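Long-range contacts in putative polyketide cyclase (Acidithiobacillus ferrooxidans, PDB 3F9S), which probably catalyses a ring closure like that of SnoaL and related polyketide cyclases of the NTF2 clan: residues 66-71 and 94-99; 88-93 and 108-113. All coordinates share one frame; numbering follows the deposited sequence.

Interaction 1 (66-71 and 94-99)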
loop_
_atom_site.group_PDB
_atom_site.type_symbol
_atom_site.label_atom_id
_atom_site.label_comp_id
_atom_site.label_asym_id
_atom_site.label_seq_id
_atom_site.Cartn_x
_atom_site.Cartn_y
_atom_site.Cartn_z
ATOM N N ALA A 66 17.281 2.861 11.297
ATOM C CA ALA A 66 16.155 2.723 12.232
ATOM C C ALA A 66 15.917 1.266 12.659
ATOM O O ALA A 66 15.628 0.991 13.822
ATOM C CB ALA A 66 14.885 3.292 11.600
ATOM N N PHE A 67 16.038 0.353 11.701
ATOM C CA PHE A 67 15.845 -1.083 11.894
ATOM C C PHE A 67 16.916 -1.771 11.068
ATOM O O PHE A 67 16.626 -2.227 9.957
ATOM C CB PHE A 67 14.456 -1.451 11.408
ATOM C CG PHE A 67 13.365 -0.826 12.203
ATOM C CD1 PHE A 67 12.937 -1.410 13.386
ATOM C CD2 PHE A 67 12.759 0.355 11.776
ATOM C CE1 PHE A 67 11.912 -0.837 14.143
ATOM C CE2 PHE A 67 11.730 0.939 12.522
ATOM C CZ PHE A 67 11.301 0.335 13.701
ATOM N N PRO A 68 18.156 -1.831 11.599
ATOM C CA PRO A 68 19.289 -2.342 10.828
ATOM C C PRO A 68 19.242 -3.786 10.358
ATOM O O PRO A 68 19.893 -4.089 9.363
ATOM C CB PRO A 68 20.496 -2.062 11.722
ATOM C CG PRO A 68 19.968 -1.913 13.079
ATOM C CD PRO A 68 18.567 -1.406 12.949
ATOM N N ASP A 69 18.468 -4.643 11.020
ATOM C CA ASP A 69 18.335 -6.037 10.578
ATOM C C ASP A 69 17.044 -6.265 9.801
ATOM O O ASP A 69 16.643 -7.416 9.612
ATOM C CB ASP A 69 18.439 -6.994 11.765
ATOM C CG ASP A 69 17.211 -7.004 12.649
ATOM O OD1 ASP A 69 16.275 -6.185 12.477
ATOM O OD2 ASP A 69 17.179 -7.890 13.516
ATOM N N GLN A 70 16.397 -5.189 9.345
ATOM C CA GLN A 70 15.140 -5.315 8.631
ATOM C C GLN A 70 15.271 -6.181 7.396
ATOM O O GLN A 70 16.303 -6.172 6.730
ATOM C CB GLN A 70 14.559 -3.954 8.244
ATOM C CG GLN A 70 15.333 -3.167 7.214
ATOM C CD GLN A 70 14.788 -1.770 7.058
ATOM O OE1 GLN A 70 13.939 -1.534 6.209
ATOM N NE2 GLN A 70 15.209 -0.862 7.920
ATOM N N CYS A 71 14.207 -6.922 7.099
ATOM C CA CYS A 71 14.214 -7.830 5.982
ATOM C C CYS A 71 12.866 -7.734 5.309
ATOM O O CYS A 71 11.846 -7.808 5.975
ATOM C CB CYS A 71 14.461 -9.265 6.444
ATOM S SG CYS A 71 14.767 -10.324 5.033
ATOM N N HIS A 94 13.382 -4.632 17.112
ATOM C CA HIS A 94 13.310 -3.292 17.693
ATOM C C HIS A 94 14.519 -3.173 18.622
ATOM O O HIS A 94 14.384 -3.302 19.840
ATOM C CB HIS A 94 11.967 -3.102 18.413
ATOM C CG HIS A 94 11.801 -1.764 19.060
ATOM N ND1 HIS A 94 11.070 -1.590 20.214
ATOM C CD2 HIS A 94 12.314 -0.551 18.748
ATOM C CE1 HIS A 94 11.107 -0.317 20.564
ATOM N NE2 HIS A 94 11.857 0.335 19.693
ATOM N N LYS A 95 15.692 -2.941 18.029
ATOM C CA LYS A 95 16.962 -2.865 18.779
ATOM C C LYS A 95 17.695 -1.513 18.760
ATOM O O LYS A 95 18.710 -1.358 19.454
ATOM C CB LYS A 95 17.888 -4.019 18.384
ATOM C CG LYS A 95 18.373 -4.022 16.954
ATOM C CD LYS A 95 19.205 -5.276 16.713
ATOM C CE LYS A 95 19.929 -5.210 15.391
ATOM N NZ LYS A 95 18.982 -4.990 14.272
ATOM N N GLU A 96 17.189 -0.556 17.984
ATOM C CA GLU A 96 17.680 0.819 17.984
ATOM C C GLU A 96 16.619 1.658 18.688
ATOM O O GLU A 96 15.421 1.360 18.597
ATOM C CB GLU A 96 17.903 1.337 16.561
ATOM C CG GLU A 96 19.114 0.724 15.865
ATOM C CD GLU A 96 20.464 1.246 16.351
ATOM O OE1 GLU A 96 20.526 2.175 17.190
ATOM O OE2 GLU A 96 21.488 0.721 15.865
ATOM N N ASP A 97 17.068 2.688 19.404
ATOM C CA ASP A 97 16.162 3.626 20.059
ATOM C C ASP A 97 15.551 4.526 18.981
ATOM O O ASP A 97 16.273 5.091 18.153
ATOM C CB ASP A 97 16.880 4.480 21.117
ATOM C CG ASP A 97 17.376 3.669 22.315
ATOM O OD1 ASP A 97 16.934 2.520 22.532
ATOM O OD2 ASP A 97 18.218 4.202 23.072
ATOM N N ILE A 98 14.222 4.612 18.982
ATOM C CA ILE A 98 13.451 5.452 18.054
ATOM C C ILE A 98 12.640 6.440 18.912
ATOM O O ILE A 98 12.515 6.213 20.124
ATOM C CB ILE A 98 12.592 4.609 17.051
ATOM C CG1 ILE A 98 11.760 3.528 17.748
ATOM C CG2 ILE A 98 13.498 3.939 16.016
ATOM C CD1 ILE A 98 10.866 2.756 16.800
ATOM N N PRO A 99 12.138 7.552 18.319
ATOM C CA PRO A 99 11.385 8.556 19.097
ATOM C C PRO A 99 10.266 7.991 19.997
ATOM O O PRO A 99 9.268 7.457 19.503
ATOM C CB PRO A 99 10.825 9.489 18.014
ATOM C CG PRO A 99 11.817 9.401 16.913
ATOM C CD PRO A 99 12.255 7.965 16.903
HETATM O O HOH W 1 14.979 -0.738 15.731
HETATM O O HOH W 2 16.394 -3.885 13.453
#

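Interaction 2 (88-93 and 108-113)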
loop_
_atom_site.group_PDB
_atom_site.type_symbol
_atom_site.label_atom_id
_atom_site.label_comp_id
_atom_site.label_asym_id
_atom_site.label_seq_id
_atom_site.Cartn_x
_atom_site.Cartn_y
_atom_site.Cartn_z
ATOM N N TRP A 88 4.817 -6.784 -0.007
ATOM C CA TRP A 88 5.814 -7.352 0.860
ATOM C C TRP A 88 5.428 -7.324 2.315
ATOM O O TRP A 88 4.564 -6.554 2.732
ATOM C CB TRP A 88 7.141 -6.615 0.694
ATOM C CG TRP A 88 7.030 -5.121 0.661
ATOM C CD1 TRP A 88 6.896 -4.371 -0.423
ATOM C CD2 TRP A 88 7.071 -4.225 1.773
ATOM N NE1 TRP A 88 6.821 -3.044 -0.107
ATOM C CE2 TRP A 88 6.925 -2.913 1.250
ATOM C CE3 TRP A 88 7.178 -4.396 3.149
ATOM C CZ2 TRP A 88 6.943 -1.783 2.048
ATOM C CZ3 TRP A 88 7.180 -3.267 3.969
ATOM C CH2 TRP A 88 7.054 -1.969 3.409
ATOM N N LEU A 89 6.058 -8.240 3.035
ATOM C CA LEU A 89 6.030 -8.308 4.470
ATOM C C LEU A 89 7.421 -7.862 4.849
ATOM O O LEU A 89 8.353 -7.859 4.040
ATOM C CB LEU A 89 5.776 -9.724 4.935
ATOM C CG LEU A 89 4.460 -10.281 4.416
ATOM C CD1 LEU A 89 4.318 -11.698 4.921
ATOM C CD2 LEU A 89 3.235 -9.456 4.764
ATOM N N TRP A 90 7.556 -7.507 6.112
ATOM C CA TRP A 90 8.778 -6.941 6.608
ATOM C C TRP A 90 8.894 -7.306 8.046
ATOM O O TRP A 90 7.886 -7.379 8.757
ATOM C CB TRP A 90 8.612 -5.450 6.459
ATOM C CG TRP A 90 9.691 -4.583 6.912
ATOM C CD1 TRP A 90 10.694 -4.109 6.151
ATOM C CD2 TRP A 90 9.838 -3.991 8.202
ATOM N NE1 TRP A 90 11.469 -3.257 6.866
ATOM C CE2 TRP A 90 10.970 -3.160 8.138
ATOM C CE3 TRP A 90 9.103 -4.050 9.395
ATOM C CZ2 TRP A 90 11.398 -2.411 9.221
ATOM C CZ3 TRP A 90 9.529 -3.315 10.475
ATOM C CH2 TRP A 90 10.678 -2.518 10.394
ATOM N N THR A 91 10.115 -7.612 8.456
ATOM C CA THR A 91 10.385 -7.947 9.822
ATOM C C THR A 91 11.664 -7.237 10.187
ATOM O O THR A 91 12.526 -7.051 9.339
ATOM C CB THR A 91 10.563 -9.462 9.999
ATOM O OG1 THR A 91 11.660 -9.905 9.197
ATOM C CG2 THR A 91 9.289 -10.200 9.569
ATOM N N ALA A 92 11.743 -6.818 11.433
ATOM C CA ALA A 92 12.934 -6.162 11.969
ATOM C C ALA A 92 12.854 -6.289 13.470
ATOM O O ALA A 92 11.772 -6.459 14.019
ATOM C CB ALA A 92 12.948 -4.718 11.559
ATOM N N THR A 93 14.013 -6.268 14.109
ATOM C CA THR A 93 14.125 -6.332 15.557
ATOM C C THR A 93 14.103 -4.893 16.027
ATOM O O THR A 93 14.743 -4.039 15.407
ATOM C CB THR A 93 15.468 -6.951 15.980
ATOM O OG1 THR A 93 15.615 -8.222 15.343
ATOM C CG2 THR A 93 15.529 -7.138 17.471
ATOM N N ILE A 108 9.326 -6.647 15.076
ATOM C CA ILE A 108 8.323 -5.734 14.548
ATOM C C ILE A 108 8.002 -6.292 13.167
ATOM O O ILE A 108 8.914 -6.653 12.415
ATOM C CB ILE A 108 8.847 -4.284 14.433
ATOM C CG1 ILE A 108 9.264 -3.746 15.801
ATOM C CG2 ILE A 108 7.785 -3.361 13.827
ATOM C CD1 ILE A 108 8.154 -3.678 16.847
ATOM N N LYS A 109 6.712 -6.358 12.848
ATOM C CA LYS A 109 6.235 -6.853 11.566
ATOM C C LYS A 109 5.460 -5.759 10.852
ATOM O O LYS A 109 4.714 -5.005 11.470
ATOM C CB LYS A 109 5.351 -8.073 11.740
ATOM C CG LYS A 109 6.118 -9.283 12.229
ATOM C CD LYS A 109 5.367 -10.577 11.903
ATOM C CE LYS A 109 6.275 -11.807 12.018
ATOM N NZ LYS A 109 5.745 -12.967 11.230
HETATM N N MSE A 110 5.651 -5.671 9.548
HETATM C CA MSE A 110 4.956 -4.665 8.758
HETATM C C MSE A 110 4.710 -5.279 7.402
HETATM O O MSE A 110 5.300 -6.299 7.063
HETATM C CB MSE A 110 5.825 -3.406 8.623
HETATM C CG MSE A 110 5.157 -2.289 7.870
HETATM SE SE MSE A 110 6.156 -0.728 7.952
HETATM C CE MSE A 110 7.422 -1.044 6.818
ATOM N N SER A 111 3.782 -4.695 6.665
ATOM C CA SER A 111 3.527 -5.089 5.291
ATOM C C SER A 111 3.405 -3.839 4.497
ATOM O O SER A 111 3.156 -2.767 5.036
ATOM C CB SER A 111 2.270 -5.936 5.152
ATOM O OG SER A 111 1.157 -5.270 5.693
ATOM N N GLY A 112 3.626 -3.970 3.201
ATOM C CA GLY A 112 3.537 -2.825 2.364
ATOM C C GLY A 112 3.394 -3.194 0.917
ATOM O O GLY A 112 3.472 -4.351 0.536
ATOM N N ALA A 113 3.102 -2.161 0.150
ATOM C CA ALA A 113 2.978 -2.271 -1.284
ATOM C C ALA A 113 3.736 -1.105 -1.876
ATOM O O ALA A 113 3.589 0.027 -1.422
ATOM C CB ALA A 113 1.530 -2.289 -1.674
#

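Interaction 1 (66-71 and 94-99)
Asp69 and Lys95 meet where two surface loops of this NTF2-like fold run side by side in nearly opposite directions. Residues 66-71 lead from helix 53-66 to strand 71-80 and form a type I beta turn from Phe67 to Gln70. Residues 94-99 start the loop between strands 83-93 and 107-118.

The charged pair is a long salt bridge, with Lys95 NZ 3.5 Å from Asp69 OD1. NZ is just as far from Asp69 OD2, and its closest approach is to Asp69 CG, at 3.1 Å. The ammonium therefore sits over the flat of the carboxylate. The lysine chain runs extended as far as CE and then bends (chi4 -56°), which turns NZ to the aspartate. Each carboxylate oxygen has a further partner. OD2 probably bonds to Thr93 OG1 in the adjoining strand, though that distance is unusually short. OD1 accepts a hydrogen bond from water 2, and that water takes a weak bond from Lys95 NZ.

A second water joins the two backbones. Water 1 donates to Ala66 O at 2.7 Å and accepts from Glu96 N.

The remaining contacts are van der Waals. The proline and lysine ends meet head-on, Pro68 CG 3.4 Å from Lys95 NZ. The same proline ring touches the aliphatic part of Glu96, with Pro68 CD 3.7 Å from Glu96 CG. The Ile98 side chain lies roughly perpendicular to that of Phe67, with Phe67 CZ 4.0 Å from Ile98 CD1. Leu139 of helix 132-142 also touches Ile98.

The turn is held from within. Phe67 O accepts hydrogen bonds from Gln70 N and from Gln70 NE2, the latter at 2.8 Å; the two donors reach it from opposite faces of its carbonyl plane.

Interaction 2 (88-93 and 108-113)
Trp88 and Gly112 form a hydrogen-bonded pair of an antiparallel strand ladder. Trp88 N donates to Gly112 O, and Gly112 N donates to Trp88 O, both at 2.8 Å. Trp90 and Met110, a selenomethionine, form the next such pair. Met110 N to Trp90 O is well formed, but Trp90 N to Met110 O is weak (125°). Ala92 and Ile108 form the third, with Ile108 N pointing almost straight at Ala92 O (177°). All six residues thus pair both N and O across the strands, one bond weakly. Alternate residues bond outward: Leu89 with Asp73, Thr91 with Cys71, Ser111 with Asp131, Ala113 with Ile129, and Lys109 O with Gln138 NE2.

Three buried polar side-chain atoms bond outside the two segments: Trp88 NE1 to Thr114 OG1, Trp90 NE1 to Gln70 OE1, and Ser111 OG to His40 NE2 of the second subunit.

CG of Trp88 stands between the backbone N and the carbonyl carbon (chi1 45°), which puts it 3.6 Å from Gly112 O. The six-membered ring of Trp88 lies flat over Gly112, its centroid 3.5 Å from Gly112 CA in a CH-pi contact. Met110 CE sits at the edge of this ring and over a face of Trp90. Ile108 CG2 meets the Trp90 edge. An alanine in place of Trp88 would probably open a gap over Gly112 and beside the Met110 methyl, and leave Thr114 OG1 without its indole donor.

Phe72 lies edge-to-face with both indoles. Strand 71-80 flanks residues 88-93, strand 122-130 flanks residues 108-113, and helix 132-142 packs on Ile108 and Met110.

Overall arrangement
Interaction 1 lies at the surface, at the end of the sheet whose buried part holds interaction 2; their centres are 12 Å apart. Strand 83-93 connects them, since residues 94-99 directly follow residues 88-93. The segments alternate along the chain. The other loop of interaction 1 runs into strand 71-80, where Cys71 N lies 2.8 Å from Thr91 O, probably hydrogen-bonded. Phe67 CB packs 3.6 Å from Ala92 CB, and the Phe67 ring meets Trp90 edge-to-face. A glycerol, probably from the crystallisation liquor, lies about 5 Å from the Trp88 side chain and may mark a pocket beside interaction 2.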